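Local structure of amidase, hydantoinase/carbamoylase family (Burkholderia ambifaria, 5TP4) at residues Val108-Glu113 with Asn406-Ala411; Thr153-Leu158 with Ala368-Arg373; Ala349-Ala352 with Thr356-Arg359. The protein probably hydrolyses N-carbamoyl-L-amino acids to free L-amino acids, as a zinc-dependent amidohydrolase of the peptidase M20 family. One frame throughout, in Å; residues are numbered along the deposited sequence. Where two conformers were deposited one is given.

Contact 1 of 3, residues Val108-Glu113 with Asn406-Ala411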
ATOM      1  N   VAL B 108      15.218   0.415 -35.135  1.00  9.17           N
ATOM      2  CA  VAL B 108      14.878   1.092 -36.381  1.00  9.07           C
ATOM      3  C   VAL B 108      16.141   1.616 -37.059  1.00  8.92           C
ATOM      4  O   VAL B 108      16.361   1.398 -38.256  1.00  8.51           O
ATOM      5  CB  VAL B 108      13.876   2.226 -36.102  1.00 10.02           C
ATOM      6  CG1 VAL B 108      13.598   3.069 -37.369  1.00 12.35           C
ATOM      7  CG2 VAL B 108      12.577   1.648 -35.504  1.00 10.62           C
ATOM      8  N   LEU B 109      16.997   2.294 -36.305  1.00  7.92           N
ATOM      9  CA  LEU B 109      18.188   2.857 -36.921  1.00  6.84           C
ATOM     10  C   LEU B 109      19.253   1.823 -37.187  1.00  8.18           C
ATOM     11  O   LEU B 109      20.083   2.028 -38.077  1.00 12.33           O
ATOM     12  CB  LEU B 109      18.746   3.992 -36.058  1.00  9.07           C
ATOM     13  CG  LEU B 109      17.757   5.165 -35.876  1.00 10.39           C
ATOM     14  CD1 LEU B 109      18.449   6.283 -35.050  1.00 10.49           C
ATOM     15  CD2 LEU B 109      17.227   5.725 -37.214  1.00 10.94           C
ATOM     16  N   ALA B 110      19.204   0.688 -36.494  1.00  8.18           N
ATOM     17  CA  ALA B 110      20.027  -0.445 -36.898  1.00  6.49           C
ATOM     18  C   ALA B 110      19.625  -0.921 -38.286  1.00  7.91           C
ATOM     19  O   ALA B 110      20.485  -1.187 -39.125  1.00  8.21           O
ATOM     20  CB  ALA B 110      19.906  -1.584 -35.886  1.00  9.61           C
ATOM     21  N   GLY B 111      18.325  -0.983 -38.564  1.00  9.05           N
ATOM     22  CA  GLY B 111      17.904  -1.331 -39.909  1.00 13.52           C
ATOM     23  C   GLY B 111      18.420  -0.351 -40.944  1.00 10.13           C
ATOM     24  O   GLY B 111      18.888  -0.752 -42.014  1.00  8.45           O
ATOM     25  N   LEU B 112      18.334   0.947 -40.649  1.00  8.59           N
ATOM     26  CA  LEU B 112      18.863   1.926 -41.596  1.00 11.07           C
ATOM     27  C   LEU B 112      20.357   1.715 -41.810  1.00  9.45           C
ATOM     28  O   LEU B 112      20.853   1.793 -42.938  1.00 10.02           O
ATOM     29  CB  LEU B 112      18.581   3.346 -41.098  1.00  7.64           C
ATOM     30  CG  LEU B 112      19.207   4.490 -41.912  1.00  9.01           C
ATOM     31  CD1 LEU B 112      18.645   4.563 -43.342  1.00 12.12           C
ATOM     32  CD2 LEU B 112      18.944   5.817 -41.169  1.00 10.84           C
ATOM     33  N   GLU B 113      21.101   1.441 -40.738  1.00  7.52           N
ATOM     34  CA  GLU B 113      22.533   1.266 -40.933  1.00 11.79           C
ATOM     35  C   GLU B 113      22.817  -0.006 -41.727  1.00 12.92           C
ATOM     36  O   GLU B 113      23.755  -0.038 -42.527  1.00 11.68           O
ATOM     37  CB  GLU B 113      23.264   1.276 -39.580  1.00 10.32           C
ATOM     38  CG  GLU B 113      24.762   0.884 -39.635  1.00 10.93           C
ATOM     39  CD  GLU B 113      25.577   1.778 -40.562  1.00 14.29           C
ATOM     40  OE1 GLU B 113      25.241   2.980 -40.678  1.00 15.29           O
ATOM     41  OE2 GLU B 113      26.562   1.267 -41.171  1.00 11.78           O
ATOM     42  N   ASN B 406      26.145  -5.535 -36.244  1.00 10.11           N
ATOM     43  CA  ASN B 406      26.877  -6.510 -37.057  1.00  7.74           C
ATOM     44  C   ASN B 406      26.174  -7.859 -37.062  1.00 11.79           C
ATOM     45  O   ASN B 406      26.102  -8.528 -38.104  1.00 12.44           O
ATOM     46  CB  ASN B 406      28.306  -6.670 -36.558  1.00  8.13           C
ATOM     47  CG  ASN B 406      29.173  -5.479 -36.912  1.00  9.33           C
ATOM     48  OD1 ASN B 406      28.863  -4.719 -37.842  1.00 12.79           O
ATOM     49  ND2 ASN B 406      30.289  -5.329 -36.197  1.00 12.72           N
ATOM     50  N   VAL B 407      25.656  -8.283 -35.903  1.00 10.60           N
ATOM     51  CA  VAL B 407      24.933  -9.552 -35.841  1.00  9.08           C
ATOM     52  C   VAL B 407      23.627  -9.450 -36.613  1.00  8.46           C
ATOM     53  O   VAL B 407      23.276 -10.348 -37.395  1.00  8.35           O
ATOM     54  CB  VAL B 407      24.692  -9.962 -34.376  1.00  8.38           C
ATOM     55  CG1 VAL B 407      23.668 -11.110 -34.305  1.00  8.66           C
ATOM     56  CG2 VAL B 407      26.024 -10.397 -33.736  1.00  8.20           C
ATOM     57  N   LEU B 408      22.885  -8.355 -36.417  1.00  9.15           N
ATOM     58  CA  LEU B 408      21.640  -8.155 -37.156  1.00  5.81           C
ATOM     59  C   LEU B 408      21.892  -8.195 -38.651  1.00 11.73           C
ATOM     60  O   LEU B 408      21.176  -8.864 -39.405  1.00 10.44           O
ATOM     61  CB  LEU B 408      21.014  -6.817 -36.769  1.00  7.54           C
ATOM     62  CG  LEU B 408      19.705  -6.446 -37.511  1.00  8.82           C
ATOM     63  CD1 LEU B 408      18.596  -7.444 -37.069  1.00 10.04           C
ATOM     64  CD2 LEU B 408      19.315  -5.009 -37.205  1.00  8.27           C
ATOM     65  N   LEU B 409      22.925  -7.483 -39.093  1.00 10.15           N
ATOM     66  CA  LEU B 409      23.236  -7.413 -40.515  1.00 10.21           C
ATOM     67  C   LEU B 409      23.468  -8.793 -41.088  1.00  9.72           C
ATOM     68  O   LEU B 409      22.997  -9.112 -42.187  1.00 11.15           O
ATOM     69  CB  LEU B 409      24.494  -6.557 -40.711  1.00 12.55           C
ATOM     70  CG  LEU B 409      25.212  -6.637 -42.055  1.00 13.95           C
ATOM     71  CD1 LEU B 409      24.364  -5.972 -43.168  1.00  8.74           C
ATOM     72  CD2 LEU B 409      26.575  -5.925 -41.926  1.00 13.24           C
ATOM     73  N   ASN B 410      24.260  -9.608 -40.391  1.00  9.45           N
ATOM     74  CA  ASN B 410      24.662 -10.860 -41.004  1.00  8.84           C
ATOM     75  C   ASN B 410      23.582 -11.921 -40.870  1.00 10.67           C
ATOM     76  O   ASN B 410      23.487 -12.801 -41.734  1.00 10.62           O
ATOM     77  CB  ASN B 410      25.994 -11.328 -40.421  1.00  9.54           C
ATOM     78  CG  ASN B 410      27.160 -10.624 -41.069  1.00 11.86           C
ATOM     79  OD1 ASN B 410      27.658 -11.079 -42.093  1.00 13.84           O
ATOM     80  ND2 ASN B 410      27.565  -9.453 -40.515  1.00 11.98           N
ATOM     81  N   ALA B 411      22.760 -11.852 -39.830  1.00  8.54           N
ATOM     82  CA  ALA B 411      21.600 -12.746 -39.791  1.00  8.16           C
ATOM     83  C   ALA B 411      20.600 -12.387 -40.886  1.00  9.61           C
ATOM     84  O   ALA B 411      20.067 -13.281 -41.565  1.00 11.01           O
ATOM     85  CB  ALA B 411      20.918 -12.701 -38.427  1.00  9.32           C
TER
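Asn406 O takes two bonds from one residue a turn later, in the helix whose Leu408 reaches across to Ala110. The amide N of Asn410 makes the usual helical bond, while Asn410 ND2 lies 3.0 Å from Asn406 O in a nearly straight line (174° at the hydrogen), and the two donors come from opposite faces of the carbonyl plane. This second bond, lying in the plane of the Asn410 amide, helps fix that group's rotation; Leu13 O and, from the expression tag, His7 NE2 meet its ND2 and OD1 ends. On the other side of the helix the contact itself is lean. Leu408 keeps CG anti to its backbone N (chi1 178°), which extends the side chain toward helix 105-121. There its CD2 methyl meets Ala110 CB at 3.7 Å, and Gly111 N lies 4.4 Å from the same CD2. The nearest CA atoms of the two segments, Ala110 CA and Leu408 CA, are 7.9 Å apart. Both helices belong to the zinc-binding catalytic part of the M20 fold. Between the segments, then, cohesion is dispersive, buried methyl against methyl, while the amides of Asn406 and Asn410 tie helix 398-416 to the N-terminal segment through Ile15 N and Leu13 O.

Contact 2 of 3, residues Thr153-Leu158 with Ala368-Arg373; sequences TGALPL and AILLAR
Helix 147-153 ends in a Schellman motif, with Gly154 at positive phi (85°), and Thr153 CA lies 6.5 Å from Leu371 CA on helix 367-372. The chain then runs through Ala155 to Pro157, the N-cap of helix 158-163. The pairing joins two helix ends of the catalytic domain, with the Leu370 side chain about 8 Å from that of Glu137, a residue known to bind zinc in this protein though not liganded in this chain. Thr153 does most of the touching. Its CG2 methyl comes over the Leu370-Leu371 peptide, 3.6 Å from Leu370 O, and lies 4.1 Å from Leu371 CD2; the Leu371 side chain starts out away from the loop and bends its end back. OG1 sits between the backbone N and carbonyl carbon of Thr153 (chi1 64°), where it bonds Ser149 O in the preceding turn and also a bridging water. That water is 2.7 Å from Thr153 OG1 and donates to Leu370 O at 2.8 Å, so a carbonyl near the end of its helix is met by a polar partner as well as a methyl. Further out, with Ser149, Ala150 and Met146 also against Leu370, its CD1 touches Ala155 CB at 4.1 Å.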
ATOM      1  N   THR B 153      -0.648  -7.814 -37.787  1.00  9.97           N
ATOM      2  CA  THR B 153      -0.795  -9.266 -37.710  1.00 13.22           C
ATOM      3  C   THR B 153      -2.245  -9.731 -37.636  1.00 17.16           C
ATOM      4  O   THR B 153      -2.486 -10.940 -37.631  1.00 17.94           O
ATOM      5  CB  THR B 153      -0.030  -9.837 -36.502  1.00 14.44           C
ATOM      6  OG1 THR B 153      -0.590  -9.339 -35.275  1.00 18.96           O
ATOM      7  CG2 THR B 153       1.447  -9.471 -36.590  1.00 12.55           C
ATOM      8  N   GLY B 154      -3.211  -8.824 -37.574  1.00 12.91           N
ATOM      9  CA  GLY B 154      -4.605  -9.212 -37.473  1.00 15.15           C
ATOM     10  C   GLY B 154      -5.092  -9.485 -36.060  1.00 16.30           C
ATOM     11  O   GLY B 154      -6.243  -9.904 -35.888  1.00 17.92           O
ATOM     12  N   ALA B 155      -4.253  -9.254 -35.045  1.00 16.50           N
ATOM     13  CA  ALA B 155      -4.648  -9.494 -33.662  1.00 17.20           C
ATOM     14  C   ALA B 155      -5.596  -8.410 -33.164  1.00 18.56           C
ATOM     15  O   ALA B 155      -6.411  -8.661 -32.265  1.00 17.96           O
ATOM     16  CB  ALA B 155      -3.391  -9.594 -32.783  1.00 16.32           C
ATOM     17  N   LEU B 156      -5.526  -7.220 -33.760  1.00 14.60           N
ATOM     18  CA  LEU B 156      -6.378  -6.083 -33.413  1.00 15.40           C
ATOM     19  C   LEU B 156      -7.014  -5.588 -34.706  1.00 18.81           C
ATOM     20  O   LEU B 156      -6.284  -5.190 -35.636  1.00 19.16           O
ATOM     21  CB  LEU B 156      -5.569  -4.968 -32.730  1.00 17.00           C
ATOM     22  CG  LEU B 156      -6.312  -3.695 -32.341  1.00 15.06           C
ATOM     23  CD1 LEU B 156      -7.394  -4.004 -31.335  1.00 16.05           C
ATOM     24  CD2 LEU B 156      -5.321  -2.683 -31.762  1.00 19.64           C
ATOM     25  N   PRO B 157      -8.342  -5.591 -34.830  1.00 18.95           N
ATOM     26  CA  PRO B 157      -8.961  -5.080 -36.063  1.00 17.98           C
ATOM     27  C   PRO B 157      -8.651  -3.602 -36.284  1.00 20.11           C
ATOM     28  O   PRO B 157      -8.591  -2.811 -35.339  1.00 20.36           O
ATOM     29  CB  PRO B 157     -10.462  -5.310 -35.832  1.00 22.53           C
ATOM     30  CG  PRO B 157     -10.527  -6.360 -34.754  1.00 19.84           C
ATOM     31  CD  PRO B 157      -9.336  -6.116 -33.880  1.00 22.41           C
ATOM     32  N   LEU B 158      -8.478  -3.238 -37.564  1.00 19.24           N
ATOM     33  CA  LEU B 158      -8.121  -1.865 -37.933  1.00 18.18           C
ATOM     34  C   LEU B 158      -9.142  -0.853 -37.427  1.00 17.16           C
ATOM     35  O   LEU B 158      -8.765   0.194 -36.898  1.00 17.74           O
ATOM     36  CB  LEU B 158      -7.977  -1.738 -39.456  1.00 18.74           C
ATOM     37  CG  LEU B 158      -7.728  -0.320 -40.014  1.00 19.82           C
ATOM     38  CD1 LEU B 158      -6.439   0.297 -39.474  1.00 15.09           C
ATOM     39  CD2 LEU B 158      -7.727  -0.316 -41.545  1.00 19.77           C
ATOM     40  N   ALA B 368       8.125  -7.549 -31.889  1.00 11.12           N
ATOM     41  CA  ALA B 368       8.501  -8.917 -32.259  1.00  9.30           C
ATOM     42  C   ALA B 368       7.582  -9.971 -31.651  1.00  8.74           C
ATOM     43  O   ALA B 368       7.367 -11.019 -32.269  1.00  9.74           O
ATOM     44  CB  ALA B 368       9.939  -9.213 -31.840  1.00  7.82           C
ATOM     45  N   ILE B 369       7.054  -9.729 -30.445  1.00  9.08           N
ATOM     46  CA  ILE B 369       6.147 -10.697 -29.813  1.00  9.22           C
ATOM     47  C   ILE B 369       4.922 -10.946 -30.690  1.00 12.80           C
ATOM     48  O   ILE B 369       4.484 -12.100 -30.903  1.00 11.10           O
ATOM     49  CB  ILE B 369       5.730 -10.200 -28.417  1.00  9.00           C
ATOM     50  CG1 ILE B 369       6.940 -10.136 -27.500  1.00 13.92           C
ATOM     51  CG2 ILE B 369       4.635 -11.135 -27.852  1.00 12.10           C
ATOM     52  CD1 ILE B 369       7.619 -11.475 -27.274  1.00 15.58           C
ATOM     53  N   LEU B 370       4.323  -9.857 -31.186  1.00  9.35           N
ATOM     54  CA  LEU B 370       3.158  -9.972 -32.057  1.00 10.13           C
ATOM     55  C   LEU B 370       3.535 -10.609 -33.387  1.00 10.78           C
ATOM     56  O   LEU B 370       2.797 -11.456 -33.903  1.00 12.71           O
ATOM     57  CB  LEU B 370       2.538  -8.595 -32.302  1.00 10.69           C
ATOM     58  CG  LEU B 370       1.643  -7.954 -31.230  1.00 12.96           C
ATOM     59  CD1 LEU B 370       0.299  -8.634 -31.148  1.00 14.11           C
ATOM     60  CD2 LEU B 370       2.332  -7.890 -29.826  1.00 14.14           C
ATOM     61  N   LEU B 371       4.670 -10.205 -33.959  1.00  9.04           N
ATOM     62  CA  LEU B 371       5.066 -10.750 -35.262  1.00 10.56           C
ATOM     63  C   LEU B 371       5.327 -12.247 -35.178  1.00 13.38           C
ATOM     64  O   LEU B 371       4.988 -12.996 -36.105  1.00 12.02           O
ATOM     65  CB  LEU B 371       6.311 -10.044 -35.801  1.00  9.99           C
ATOM     66  CG  LEU B 371       6.065  -8.797 -36.667  1.00 10.14           C
ATOM     67  CD1 LEU B 371       5.446  -9.117 -38.047  1.00  9.48           C
ATOM     68  CD2 LEU B 371       5.172  -7.752 -35.969  1.00 11.28           C
ATOM     69  N   ALA B 372       5.917 -12.707 -34.067  1.00 10.55           N
ATOM     70  CA  ALA B 372       6.321 -14.109 -33.946  1.00 12.32           C
ATOM     71  C   ALA B 372       5.145 -15.058 -34.020  1.00 12.79           C
ATOM     72  O   ALA B 372       5.332 -16.237 -34.347  1.00 15.66           O
ATOM     73  CB  ALA B 372       7.055 -14.344 -32.625  1.00  9.49           C
ATOM     74  N   ARG B 373       3.944 -14.576 -33.716  1.00 10.63           N
ATOM     75  CA  ARG B 373       2.772 -15.425 -33.788  1.00 11.93           C
ATOM     76  C   ARG B 373       2.286 -15.617 -35.214  1.00 14.06           C
ATOM     77  O   ARG B 373       1.432 -16.476 -35.443  1.00 18.13           O
ATOM     78  CB  ARG B 373       1.669 -14.854 -32.909  1.00 15.02           C
ATOM     79  CG  ARG B 373       2.081 -14.862 -31.438  1.00 12.27           C
ATOM     80  CD  ARG B 373       1.102 -14.076 -30.559  1.00 14.97           C
ATOM     81  NE  ARG B 373       1.600 -14.046 -29.185  1.00 15.39           N
ATOM     82  CZ  ARG B 373       1.340 -13.079 -28.312  1.00 17.29           C
ATOM     83  NH1 ARG B 373       0.558 -12.055 -28.663  1.00 17.19           N
ATOM     84  NH2 ARG B 373       1.869 -13.140 -27.090  1.00 13.11           N
TER
HETATM   85  O   HOH W   1       0.047 -11.431 -33.626  1.00 13.43           O

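Contact 3 of 3, residues Ala349-Ala352 with Thr356-Arg359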
ATOM      1  N   ALA B 349      25.679 -15.748 -36.428  1.00  8.55           N
ATOM      2  CA  ALA B 349      26.372 -14.490 -36.688  1.00  8.54           C
ATOM      3  C   ALA B 349      27.212 -14.096 -35.487  1.00 10.50           C
ATOM      4  O   ALA B 349      28.378 -13.683 -35.639  1.00 11.74           O
ATOM      5  CB  ALA B 349      25.376 -13.385 -37.047  1.00  6.92           C
ATOM      6  N   ALA B 350      26.647 -14.237 -34.281  1.00  8.77           N
ATOM      7  CA  ALA B 350      27.432 -13.928 -33.089  1.00 10.72           C
ATOM      8  C   ALA B 350      28.667 -14.814 -33.016  1.00 17.56           C
ATOM      9  O   ALA B 350      29.771 -14.348 -32.692  1.00 13.88           O
ATOM     10  CB  ALA B 350      26.593 -14.100 -31.821  1.00 11.57           C
ATOM     11  N   GLU B 351      28.505 -16.103 -33.306  1.00 11.53           N
ATOM     12  CA  GLU B 351      29.649 -16.999 -33.186  1.00 11.86           C
ATOM     13  C   GLU B 351      30.700 -16.691 -34.239  1.00 10.31           C
ATOM     14  O   GLU B 351      31.904 -16.768 -33.955  1.00 14.91           O
ATOM     15  CB  GLU B 351      29.195 -18.461 -33.284  1.00 12.91           C
ATOM     16  CG  GLU B 351      28.323 -18.846 -32.093  1.00 16.22           C
ATOM     17  CD  GLU B 351      27.808 -20.272 -32.165  1.00 35.65           C
ATOM     18  OE1 GLU B 351      28.440 -21.095 -32.863  1.00 39.38           O
ATOM     19  OE2 GLU B 351      26.774 -20.561 -31.518  1.00 39.43           O
ATOM     20  N   ALA B 352      30.274 -16.342 -35.458  1.00 12.61           N
ATOM     21  CA  ALA B 352      31.246 -16.076 -36.519  1.00 14.18           C
ATOM     22  C   ALA B 352      32.163 -14.904 -36.157  1.00 15.33           C
ATOM     23  O   ALA B 352      33.349 -14.906 -36.504  1.00 14.94           O
ATOM     24  CB  ALA B 352      30.537 -15.786 -37.841  1.00 12.42           C
ATOM     25  N   THR B 356      30.847 -12.510 -27.441  1.00 12.00           N
ATOM     26  CA  THR B 356      30.241 -13.259 -26.345  1.00 11.76           C
ATOM     27  C   THR B 356      28.729 -13.238 -26.512  1.00 12.59           C
ATOM     28  O   THR B 356      28.152 -12.265 -26.996  1.00 11.89           O
ATOM     29  CB  THR B 356      30.666 -12.680 -24.985  1.00 13.75           C
ATOM     30  OG1 THR B 356      30.275 -11.306 -24.897  1.00 14.05           O
ATOM     31  CG2 THR B 356      32.153 -12.734 -24.883  1.00 14.68           C
ATOM     32  N   ASN B 357      28.093 -14.352 -26.170  1.00 11.38           N
ATOM     33  CA  ASN B 357      26.684 -14.511 -26.501  1.00 10.98           C
ATOM     34  C   ASN B 357      26.030 -15.456 -25.506  1.00 14.29           C
ATOM     35  O   ASN B 357      26.668 -16.376 -24.987  1.00 14.87           O
ATOM     36  CB  ASN B 357      26.506 -15.028 -27.950  1.00  9.29           C
ATOM     37  CG  ASN B 357      27.111 -16.408 -28.161  1.00 19.10           C
ATOM     38  OD1 ASN B 357      26.435 -17.414 -27.972  1.00 15.75           O
ATOM     39  ND2 ASN B 357      28.397 -16.463 -28.537  1.00 13.91           N
ATOM     40  N   GLU B 358      24.735 -15.249 -25.270  1.00 12.65           N
ATOM     41  CA  GLU B 358      23.985 -16.220 -24.484  1.00 16.17           C
ATOM     42  C   GLU B 358      22.521 -16.179 -24.887  1.00 10.70           C
ATOM     43  O   GLU B 358      21.998 -15.143 -25.315  1.00 11.90           O
ATOM     44  CB  GLU B 358      24.123 -15.992 -22.972  1.00 20.36           C
ATOM     45  CG  GLU B 358      23.462 -14.743 -22.405  1.00 17.60           C
ATOM     46  CD  GLU B 358      23.838 -14.513 -20.923  1.00 23.07           C
ATOM     47  OE1 GLU B 358      23.180 -15.106 -20.037  1.00 25.41           O
ATOM     48  OE2 GLU B 358      24.801 -13.762 -20.648  1.00 26.44           O
ATOM     49  N   ARG B 359      21.865 -17.327 -24.751  1.00 11.81           N
ATOM     50  CA  ARG B 359      20.420 -17.387 -24.939  0.59 10.14           C
ATOM     51  C   ARG B 359      19.725 -16.684 -23.779  1.00 11.30           C
ATOM     52  O   ARG B 359      20.144 -16.803 -22.617  1.00 11.73           O
ATOM     53  CB  ARG B 359      19.955 -18.839 -25.047  0.59 13.17           C
ATOM     54  CG  ARG B 359      20.368 -19.488 -26.347  0.59 18.16           C
ATOM     55  CD  ARG B 359      20.024 -20.965 -26.382  0.59 24.39           C
ATOM     56  NE  ARG B 359      18.588 -21.239 -26.445  0.59 25.37           N
ATOM     57  CZ  ARG B 359      17.870 -21.287 -27.564  0.59 22.46           C
ATOM     58  NH1 ARG B 359      18.434 -21.046 -28.736  0.59 14.99           N
ATOM     59  NH2 ARG B 359      16.572 -21.567 -27.503  0.59 27.92           N
TER
HETATM   60  O   HOH W   2      25.604 -19.387 -29.575  1.00 31.61           O
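Helix 340-353 passes through a short turn into strand 357-362, and the fold-back sets Ala350 CA 6.7 Å from Asn357 CA. This is a tight helix-to-strand connection of an alpha/beta sheet: strand 357-362 runs parallel to strand 212-229, and Thr356 and Glu358 share backbone hydrogen bonds with Ile212. Ala350 CB and Asn357 CB point at each other and meet at 4.0 Å, with Ile212 packing against both residues from the neighbouring strand. Asn357 places CG between its own backbone N and carbonyl carbon (chi1 63°), which lays the amide alongside the helix, toward Glu351. Its ND2 is 4.3 Å from Glu351 CG, a contact with the aliphatic part of that side chain, and bonds Tyr355 O in the connecting turn. The amide oxygen is met by solvent: one water donates to Asn357 OD1 at 2.7 Å and to Glu351 OE2 at 2.6 Å. Both protons of that water are thereby spent on acceptors, bridging two oxygens that would have no reason to approach directly. The chemistry is thus divided, apolar at the buried Ala350 and water-mediated at the outer edge, where an exposed carboxylate, most likely charged, is tied to the start of the strand.

How the contacts relate
Along the chain, both halves of contact 3 fall between the two halves of contact 2, and all of these fall between 108-113 and 406-411. Contacts 1 and 3 are neighbours, with centres about 15 Å apart: helix 398-416 lies against helix 340-353, where Val407 and Asn410 pack on Ala349 and Val407 also reaches Ala350. Tyr355 ties them further, bonding Asn406 through its hydroxyl and Asn357 through its carbonyl. Contact 2 stands apart, its centre about 22 Å from contact 1 and 28 Å from contact 3, yet strand 357-362 is followed in the chain, after a short loop, by its helix 367-372. The contacts join helices, a strand and a loop of one catalytic domain; contacts 1 and 2 lie nearer the zinc site than contact 3.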